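Local coordinates for protein putative C39-like peptidase (Bacillus anthracis, PDB 3ERV) that is of unknown function but probably cleaves peptide bonds as a papain-like cysteine peptidase of the C39-like family, at residues Pro38-Leu43 and Leu55-Gln60; His178-Ile183 and Ile192-Lys197. All coordinates share one frame; numbering follows the deposited sequence.

Contact 1 of 2, residues Pro38-Leu43 and Leu55-Gln60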
ATOM      1  N   PRO A  38     -12.674   4.500   6.854  1.00 43.66           N
ATOM      2  CA  PRO A  38     -12.498   5.969   6.799  1.00 43.30           C
ATOM      3  C   PRO A  38     -11.764   6.422   5.523  1.00 44.25           C
ATOM      4  O   PRO A  38     -11.000   5.681   4.956  1.00 43.92           O
ATOM      5  CB  PRO A  38     -11.631   6.276   8.052  1.00 42.88           C
ATOM      6  CG  PRO A  38     -11.821   5.175   8.949  1.00 45.19           C
ATOM      7  CD  PRO A  38     -12.176   3.909   8.110  1.00 41.82           C
ATOM      8  N   PHE A  39     -12.020   7.645   5.066  1.00 44.77           N
ATOM      9  CA  PHE A  39     -11.426   8.125   3.838  1.00 44.81           C
ATOM     10  C   PHE A  39     -10.456   9.234   4.215  1.00 44.73           C
ATOM     11  O   PHE A  39     -10.837  10.195   4.879  1.00 44.89           O
ATOM     12  CB  PHE A  39     -12.542   8.593   2.844  1.00 46.07           C
ATOM     13  CG  PHE A  39     -12.053   9.517   1.736  1.00 48.01           C
ATOM     14  CD1 PHE A  39     -11.538   9.024   0.577  1.00 50.47           C
ATOM     15  CD2 PHE A  39     -12.153  10.908   1.881  1.00 54.61           C
ATOM     16  CE1 PHE A  39     -11.086   9.907  -0.442  1.00 55.68           C
ATOM     17  CE2 PHE A  39     -11.719  11.786   0.879  1.00 57.08           C
ATOM     18  CZ  PHE A  39     -11.181  11.279  -0.283  1.00 54.33           C
ATOM     19  N   ILE A  40      -9.199   9.079   3.786  1.00 45.29           N
ATOM     20  CA  ILE A  40      -8.141  10.102   3.929  1.00 45.46           C
ATOM     21  C   ILE A  40      -7.397  10.337   2.588  1.00 46.20           C
ATOM     22  O   ILE A  40      -7.203   9.410   1.781  1.00 44.94           O
ATOM     23  CB  ILE A  40      -7.099   9.695   5.019  1.00 45.39           C
ATOM     24  CG1 ILE A  40      -7.823   9.194   6.279  1.00 46.03           C
ATOM     25  CG2 ILE A  40      -6.195  10.923   5.391  1.00 43.54           C
ATOM     26  CD1 ILE A  40      -6.909   8.531   7.338  1.00 44.42           C
ATOM     27  N   GLN A  41      -6.985  11.585   2.365  1.00 46.45           N
ATOM     28  CA  GLN A  41      -6.217  11.965   1.197  1.00 46.53           C
ATOM     29  C   GLN A  41      -4.785  12.228   1.662  1.00 45.98           C
ATOM     30  O   GLN A  41      -4.620  12.811   2.723  1.00 44.42           O
ATOM     31  CB  GLN A  41      -6.815  13.248   0.585  1.00 47.39           C
ATOM     32  CG  GLN A  41      -8.131  12.989  -0.196  1.00 49.30           C
ATOM     33  CD  GLN A  41      -7.956  12.003  -1.374  1.00 55.89           C
ATOM     34  OE1 GLN A  41      -7.773  12.426  -2.538  1.00 54.62           O
ATOM     35  NE2 GLN A  41      -8.021  10.670  -1.079  1.00 56.87           N
ATOM     36  N   GLN A  42      -3.768  11.823   0.877  1.00 44.42           N
ATOM     37  CA  GLN A  42      -2.381  12.130   1.253  1.00 45.00           C
ATOM     38  C   GLN A  42      -2.054  13.634   1.136  1.00 45.70           C
ATOM     39  O   GLN A  42      -1.326  14.178   1.982  1.00 45.63           O
ATOM     40  CB  GLN A  42      -1.374  11.284   0.458  1.00 44.69           C
ATOM     41  CG  GLN A  42      -1.344  11.528  -1.082  1.00 44.10           C
ATOM     42  CD  GLN A  42      -0.543  10.453  -1.811  1.00 41.89           C
ATOM     43  OE1 GLN A  42      -0.955   9.315  -1.890  1.00 47.90           O
ATOM     44  NE2 GLN A  42       0.620  10.820  -2.334  1.00 43.37           N
ATOM     45  N   LEU A  43      -2.592  14.294   0.101  1.00 45.50           N
ATOM     46  CA  LEU A  43      -2.318  15.723  -0.123  1.00 46.65           C
ATOM     47  C   LEU A  43      -3.255  16.521   0.711  1.00 45.88           C
ATOM     48  O   LEU A  43      -4.333  16.048   1.026  1.00 47.50           O
ATOM     49  CB  LEU A  43      -2.533  16.122  -1.599  1.00 46.79           C
ATOM     50  CG  LEU A  43      -1.664  15.393  -2.593  1.00 47.70           C
ATOM     51  CD1 LEU A  43      -2.163  15.609  -4.033  1.00 48.56           C
ATOM     52  CD2 LEU A  43      -0.207  15.854  -2.418  1.00 48.24           C
ATOM     53  N   LEU A  55      -2.324   2.948   5.087  1.00 38.67           N
ATOM     54  CA  LEU A  55      -2.111   2.348   6.359  1.00 39.15           C
ATOM     55  C   LEU A  55      -2.912   3.081   7.444  1.00 38.89           C
ATOM     56  O   LEU A  55      -3.519   2.424   8.267  1.00 40.52           O
ATOM     57  CB  LEU A  55      -0.610   2.272   6.720  1.00 38.63           C
ATOM     58  CG  LEU A  55      -0.406   1.523   8.064  1.00 39.28           C
ATOM     59  CD1 LEU A  55      -0.864   0.039   7.969  1.00 36.74           C
ATOM     60  CD2 LEU A  55       1.078   1.640   8.564  1.00 36.96           C
ATOM     61  N   ALA A  56      -2.936   4.417   7.428  1.00 37.97           N
ATOM     62  CA  ALA A  56      -3.731   5.160   8.393  1.00 38.27           C
ATOM     63  C   ALA A  56      -5.240   4.810   8.380  1.00 39.50           C
ATOM     64  O   ALA A  56      -5.837   4.484   9.418  1.00 39.56           O
ATOM     65  CB  ALA A  56      -3.477   6.700   8.256  1.00 36.58           C
ATOM     66  N   MET A  57      -5.824   4.778   7.196  1.00 40.19           N
ATOM     67  CA  MET A  57      -7.221   4.334   7.017  1.00 41.12           C
ATOM     68  C   MET A  57      -7.465   2.930   7.592  1.00 41.43           C
ATOM     69  O   MET A  57      -8.491   2.689   8.267  1.00 42.09           O
ATOM     70  CB  MET A  57      -7.604   4.331   5.510  1.00 39.71           C
ATOM     71  CG  MET A  57      -7.865   5.740   4.876  1.00 39.60           C
ATOM     72  SD  MET A  57      -8.406   5.756   3.094  1.00 30.41           S
ATOM     73  CE  MET A  57      -6.839   5.914   2.236  1.00 37.79           C
ATOM     74  N   MET A  58      -6.552   1.999   7.315  1.00 41.78           N
ATOM     75  CA  MET A  58      -6.658   0.620   7.815  1.00 41.19           C
ATOM     76  C   MET A  58      -6.608   0.589   9.326  1.00 41.74           C
ATOM     77  O   MET A  58      -7.479  -0.035   9.981  1.00 43.11           O
ATOM     78  CB  MET A  58      -5.516  -0.265   7.242  1.00 41.53           C
ATOM     79  CG  MET A  58      -5.621  -1.858   7.437  1.00 40.41           C
ATOM     80  SD  MET A  58      -4.059  -2.819   7.421  1.00 31.37           S
ATOM     81  CE  MET A  58      -3.518  -2.399   9.098  1.00 39.86           C
ATOM     82  N   LEU A  59      -5.589   1.252   9.888  1.00 41.40           N
ATOM     83  CA  LEU A  59      -5.428   1.321  11.360  1.00 40.39           C
ATOM     84  C   LEU A  59      -6.632   1.962  12.090  1.00 40.45           C
ATOM     85  O   LEU A  59      -7.085   1.442  13.117  1.00 40.83           O
ATOM     86  CB  LEU A  59      -4.149   2.110  11.696  1.00 38.82           C
ATOM     87  CG  LEU A  59      -2.845   1.306  11.406  1.00 39.31           C
ATOM     88  CD1 LEU A  59      -1.598   2.119  11.778  1.00 37.40           C
ATOM     89  CD2 LEU A  59      -2.881  -0.014  12.180  1.00 38.49           C
ATOM     90  N   GLN A  60      -7.110   3.105  11.589  1.00 40.07           N
ATOM     91  CA  GLN A  60      -8.350   3.724  12.081  1.00 41.82           C
ATOM     92  C   GLN A  60      -9.537   2.768  12.100  1.00 42.61           C
ATOM     93  O   GLN A  60     -10.231   2.650  13.127  1.00 44.09           O
ATOM     94  CB  GLN A  60      -8.714   4.977  11.257  1.00 41.39           C
ATOM     95  CG  GLN A  60      -7.778   6.084  11.530  1.00 43.05           C
ATOM     96  CD  GLN A  60      -8.058   7.320  10.709  1.00 49.89           C
ATOM     97  OE1 GLN A  60      -9.075   7.397   9.991  1.00 47.39           O
ATOM     98  NE2 GLN A  60      -7.151   8.319  10.810  1.00 48.38           N
TER
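Pro38 lies against Gln60 and Met57, where a loop without regular secondary structure runs past one flank of a helix. Its ring slides alongside the Gln60 side chain in the opposite direction, with CB of Pro38 3.4 Å from OE1 of Gln60. A stiff, compact ring suits this place, since it lets CB and CG pass close by the carbonyl end of the Gln60 amide, with CG also near CB of Gln60. The carbonyl of Pro38 turns to the helix as well: its O lies 3.1 Å from CG of Met57. Phe39 points its side chain away and adds little beyond its CA, 3.9 Å from SD of Met57.

Ile40 fills the middle of the contact. Its N-H makes a weak hydrogen bond to SD of Met57 (3.5 Å, 159° at the hydrogen), while CG of Met57 supplies the apolar contact. The methionine chain bends at chi3 (-92°), which carries CE over to the carbonyl of Ile40, 3.5 Å from its O. With CG1 of Ile40 anti to its own carbonyl carbon (chi1 -46°), the longer branch reaches out to the helix: CG1 packs on CG of Met57 at 3.7 Å, and CD1 meets CB of Ala56 at 4.0 Å. The same methyl comes tip to tip with the Gln60 amide, whose NE2 is engaged by the carbonyl of Val66. Gln41 then turns away, its NE2 donating to O of Ile40 from above the carbonyl plane.

Helix 50-61 begins at Cys50, which fits the nucleophile of a proposed triad, as in the cysteine-bearing helix of papain-like peptidases. The loop clads one side of it; Leu55 and Leu59 face helix 109-119, Ala56 touches helix 68-74, and Met57 also meets Arg193 on strand 189-193.

Contact 2 of 2, residues His178-Ile183 and Ile192-Lys197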
ATOM      1  N   HIS A 178       2.033   2.900  -6.623  1.00 49.15           N
ATOM      2  CA  HIS A 178       0.942   3.462  -5.878  1.00 48.90           C
ATOM      3  C   HIS A 178       0.450   2.514  -4.761  1.00 48.67           C
ATOM      4  O   HIS A 178       0.746   1.295  -4.741  1.00 49.15           O
ATOM      5  CB  HIS A 178      -0.190   3.839  -6.839  1.00 48.78           C
ATOM      6  CG  HIS A 178      -1.222   4.757  -6.235  1.00 50.07           C
ATOM      7  ND1 HIS A 178      -0.895   5.798  -5.384  1.00 51.48           N
ATOM      8  CD2 HIS A 178      -2.572   4.786  -6.356  1.00 51.25           C
ATOM      9  CE1 HIS A 178      -1.995   6.431  -5.015  1.00 51.10           C
ATOM     10  NE2 HIS A 178      -3.028   5.833  -5.585  1.00 52.88           N
ATOM     11  N   CYS A 179      -0.310   3.053  -3.815  1.00 47.70           N
ATOM     12  CA  CYS A 179      -0.770   2.212  -2.707  1.00 45.19           C
ATOM     13  C   CYS A 179      -2.156   2.637  -2.331  1.00 44.54           C
ATOM     14  O   CYS A 179      -2.425   3.816  -2.183  1.00 44.68           O
ATOM     15  CB  CYS A 179       0.194   2.325  -1.515  1.00 44.98           C
ATOM     16  SG  CYS A 179      -0.330   1.391  -0.070  1.00 42.96           S
ATOM     17  N   VAL A 180      -3.040   1.664  -2.182  1.00 44.55           N
ATOM     18  CA  VAL A 180      -4.463   1.921  -1.932  1.00 43.33           C
ATOM     19  C   VAL A 180      -4.989   0.879  -0.924  1.00 42.59           C
ATOM     20  O   VAL A 180      -4.315  -0.098  -0.598  1.00 41.85           O
ATOM     21  CB  VAL A 180      -5.339   1.913  -3.270  1.00 44.60           C
ATOM     22  CG1 VAL A 180      -4.778   2.882  -4.358  1.00 41.90           C
ATOM     23  CG2 VAL A 180      -5.492   0.514  -3.821  1.00 43.30           C
ATOM     24  N   VAL A 181      -6.196   1.102  -0.428  1.00 42.61           N
ATOM     25  CA  VAL A 181      -6.863   0.155   0.454  1.00 42.73           C
ATOM     26  C   VAL A 181      -7.934  -0.545  -0.338  1.00 44.65           C
ATOM     27  O   VAL A 181      -8.812   0.131  -0.902  1.00 46.21           O
ATOM     28  CB  VAL A 181      -7.545   0.846   1.708  1.00 42.44           C
ATOM     29  CG1 VAL A 181      -8.079  -0.223   2.684  1.00 37.15           C
ATOM     30  CG2 VAL A 181      -6.556   1.833   2.410  1.00 39.14           C
ATOM     31  N   LEU A 182      -7.852  -1.873  -0.371  1.00 45.29           N
ATOM     32  CA  LEU A 182      -8.895  -2.735  -0.923  1.00 46.71           C
ATOM     33  C   LEU A 182     -10.042  -2.869   0.065  1.00 47.58           C
ATOM     34  O   LEU A 182      -9.879  -3.398   1.181  1.00 48.43           O
ATOM     35  CB  LEU A 182      -8.341  -4.123  -1.267  1.00 46.72           C
ATOM     36  CG  LEU A 182      -9.362  -5.171  -1.778  1.00 46.46           C
ATOM     37  CD1 LEU A 182      -9.965  -4.778  -3.129  1.00 46.41           C
ATOM     38  CD2 LEU A 182      -8.739  -6.553  -1.866  1.00 47.86           C
ATOM     39  N   ILE A 183     -11.206  -2.375  -0.314  1.00 46.90           N
ATOM     40  CA  ILE A 183     -12.289  -2.379   0.613  1.00 47.77           C
ATOM     41  C   ILE A 183     -13.506  -3.147   0.113  1.00 49.19           C
ATOM     42  O   ILE A 183     -14.531  -3.217   0.812  1.00 49.39           O
ATOM     43  CB  ILE A 183     -12.737  -0.946   0.986  1.00 47.43           C
ATOM     44  CG1 ILE A 183     -13.429  -0.242  -0.205  1.00 46.95           C
ATOM     45  CG2 ILE A 183     -11.557  -0.111   1.663  1.00 44.57           C
ATOM     46  CD1 ILE A 183     -14.221   1.038   0.253  1.00 45.38           C
ATOM     47  N   ILE A 192     -11.942   0.502  -4.000  1.00 52.35           N
ATOM     48  CA  ILE A 192     -10.793   0.913  -3.215  1.00 51.08           C
ATOM     49  C   ILE A 192     -10.975   2.273  -2.549  1.00 50.59           C
ATOM     50  O   ILE A 192     -11.860   3.059  -2.928  1.00 50.23           O
ATOM     51  CB  ILE A 192      -9.522   0.951  -4.087  1.00 51.51           C
ATOM     52  CG1 ILE A 192      -9.668   2.032  -5.166  1.00 51.28           C
ATOM     53  CG2 ILE A 192      -9.236  -0.441  -4.702  1.00 50.14           C
ATOM     54  CD1 ILE A 192      -8.495   2.123  -6.104  1.00 51.49           C
ATOM     55  N   ARG A 193     -10.125   2.530  -1.549  1.00 49.50           N
ATOM     56  CA  ARG A 193      -9.815   3.897  -1.081  1.00 48.64           C
ATOM     57  C   ARG A 193      -8.451   4.282  -1.662  1.00 48.23           C
ATOM     58  O   ARG A 193      -7.431   3.628  -1.396  1.00 47.62           O
ATOM     59  CB  ARG A 193      -9.766   3.969   0.459  1.00 48.13           C
ATOM     60  CG  ARG A 193     -11.106   3.804   1.134  1.00 47.95           C
ATOM     61  CD  ARG A 193     -11.884   5.103   1.302  1.00 45.59           C
ATOM     62  NE  ARG A 193     -13.067   4.762   2.091  1.00 48.84           N
ATOM     63  CZ  ARG A 193     -14.282   4.551   1.607  1.00 48.42           C
ATOM     64  NH1 ARG A 193     -14.513   4.715   0.292  1.00 45.39           N
ATOM     65  NH2 ARG A 193     -15.265   4.193   2.450  1.00 45.79           N
ATOM     66  N   ASP A 194      -8.438   5.331  -2.473  1.00 47.99           N
ATOM     67  CA  ASP A 194      -7.220   5.799  -3.110  1.00 48.26           C
ATOM     68  C   ASP A 194      -6.839   7.173  -2.544  1.00 47.90           C
ATOM     69  O   ASP A 194      -7.556   8.165  -2.795  1.00 48.40           O
ATOM     70  CB  ASP A 194      -7.479   5.897  -4.609  1.00 48.97           C
ATOM     71  CG  ASP A 194      -6.242   6.238  -5.389  1.00 50.89           C
ATOM     72  OD1 ASP A 194      -5.365   6.980  -4.872  1.00 50.28           O
ATOM     73  OD2 ASP A 194      -6.155   5.727  -6.530  1.00 56.29           O
ATOM     74  N   PRO A 195      -5.714   7.243  -1.789  1.00 47.18           N
ATOM     75  CA  PRO A 195      -5.313   8.470  -1.092  1.00 47.20           C
ATOM     76  C   PRO A 195      -5.004   9.645  -2.034  1.00 48.66           C
ATOM     77  O   PRO A 195      -4.857  10.771  -1.570  1.00 48.44           O
ATOM     78  CB  PRO A 195      -4.053   8.058  -0.289  1.00 46.74           C
ATOM     79  CG  PRO A 195      -3.560   6.792  -0.932  1.00 46.15           C
ATOM     80  CD  PRO A 195      -4.738   6.135  -1.619  1.00 46.82           C
ATOM     81  N   LEU A 196      -4.927   9.380  -3.336  1.00 50.60           N
ATOM     82  CA  LEU A 196      -4.811  10.433  -4.335  1.00 53.69           C
ATOM     83  C   LEU A 196      -6.101  10.754  -5.102  1.00 55.37           C
ATOM     84  O   LEU A 196      -6.082  11.598  -5.985  1.00 56.60           O
ATOM     85  CB  LEU A 196      -3.760  10.068  -5.356  1.00 53.93           C
ATOM     86  CG  LEU A 196      -2.317  10.395  -4.950  1.00 54.78           C
ATOM     87  CD1 LEU A 196      -1.371   9.861  -6.028  1.00 56.73           C
ATOM     88  CD2 LEU A 196      -2.146  11.894  -4.753  1.00 52.68           C
ATOM     89  N   LYS A 197      -7.207  10.088  -4.817  1.00 56.91           N
ATOM     90  CA  LYS A 197      -8.442  10.413  -5.536  1.00 59.19           C
ATOM     91  C   LYS A 197      -9.528  10.865  -4.588  1.00 60.92           C
ATOM     92  O   LYS A 197      -9.905  10.150  -3.659  1.00 61.03           O
ATOM     93  CB  LYS A 197      -8.953   9.230  -6.341  1.00 58.58           C
ATOM     94  CG  LYS A 197      -8.047   8.753  -7.439  1.00 60.36           C
ATOM     95  CD  LYS A 197      -8.482   7.348  -7.895  1.00 61.94           C
ATOM     96  CE  LYS A 197      -7.897   6.974  -9.227  1.00 62.54           C
ATOM     97  NZ  LYS A 197      -8.397   7.934 -10.207  1.00 64.24           N
TER
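The probable active site of this C39-like peptidase includes the pair His178 and Asp194, which with Cys50 fit a Cys-His-Asp triad. CG of His178 stands anti to the backbone N (chi1 -165°), which swings the ring to Asp194, and NE2 of His178 donates to OD1 of Asp194 (2.7 Å, 158°). The oxygen lies in the ring plane, but ring and carboxylate planes are 41° apart and the ring N-H reaches OD1 from above the carboxylate plane. From the opposite face N of Leu196 donates to the same OD1 at 2.9 Å, closing an Asx turn; this double grip should limit rotation of the carboxylate. CD1 of Leu196 also packs 3.6 Å from CE1 of His178.

Asp194 follows on the second strand of an antiparallel beta hairpin, 177-185 with 189-193, as in the papain-like fold. Val181 and Arg193 form a hydrogen-bonded pair of it, N of each donating to O of the other. Beta-branched residues suit such extended backbone: CG2 of Val180 meets CG2 of Ile192 at 4.0 Å. On the opposite face, with Val181, CD1 of Ile183 lies over the Arg193 guanidinium, 3.7 Å from NH1, while NH2 donates to the carbonyl of Val37.

In the fold
From the N terminus, the chain leaves strand 32-33 and enters contact 1, which closes a short loop where helix 50-61, the helix that also carries Cys50, comes back against 38-43. Much later strand 177-185 turns into 189-193, and contact 2 closes that hairpin. The two loops follow in series, neither enclosing nor crossing the other, but their centres are only about 9 Å apart. Segment 38-43 bridges them: N of Gln42 probably bonds to O of Pro195 (2.9 Å), and NE2 of Gln41 to O of Asp194 (3.1 Å). The loop thereby joins the helix to the hairpin whose strands carry, or lead into, the other two residues of the proposed triad.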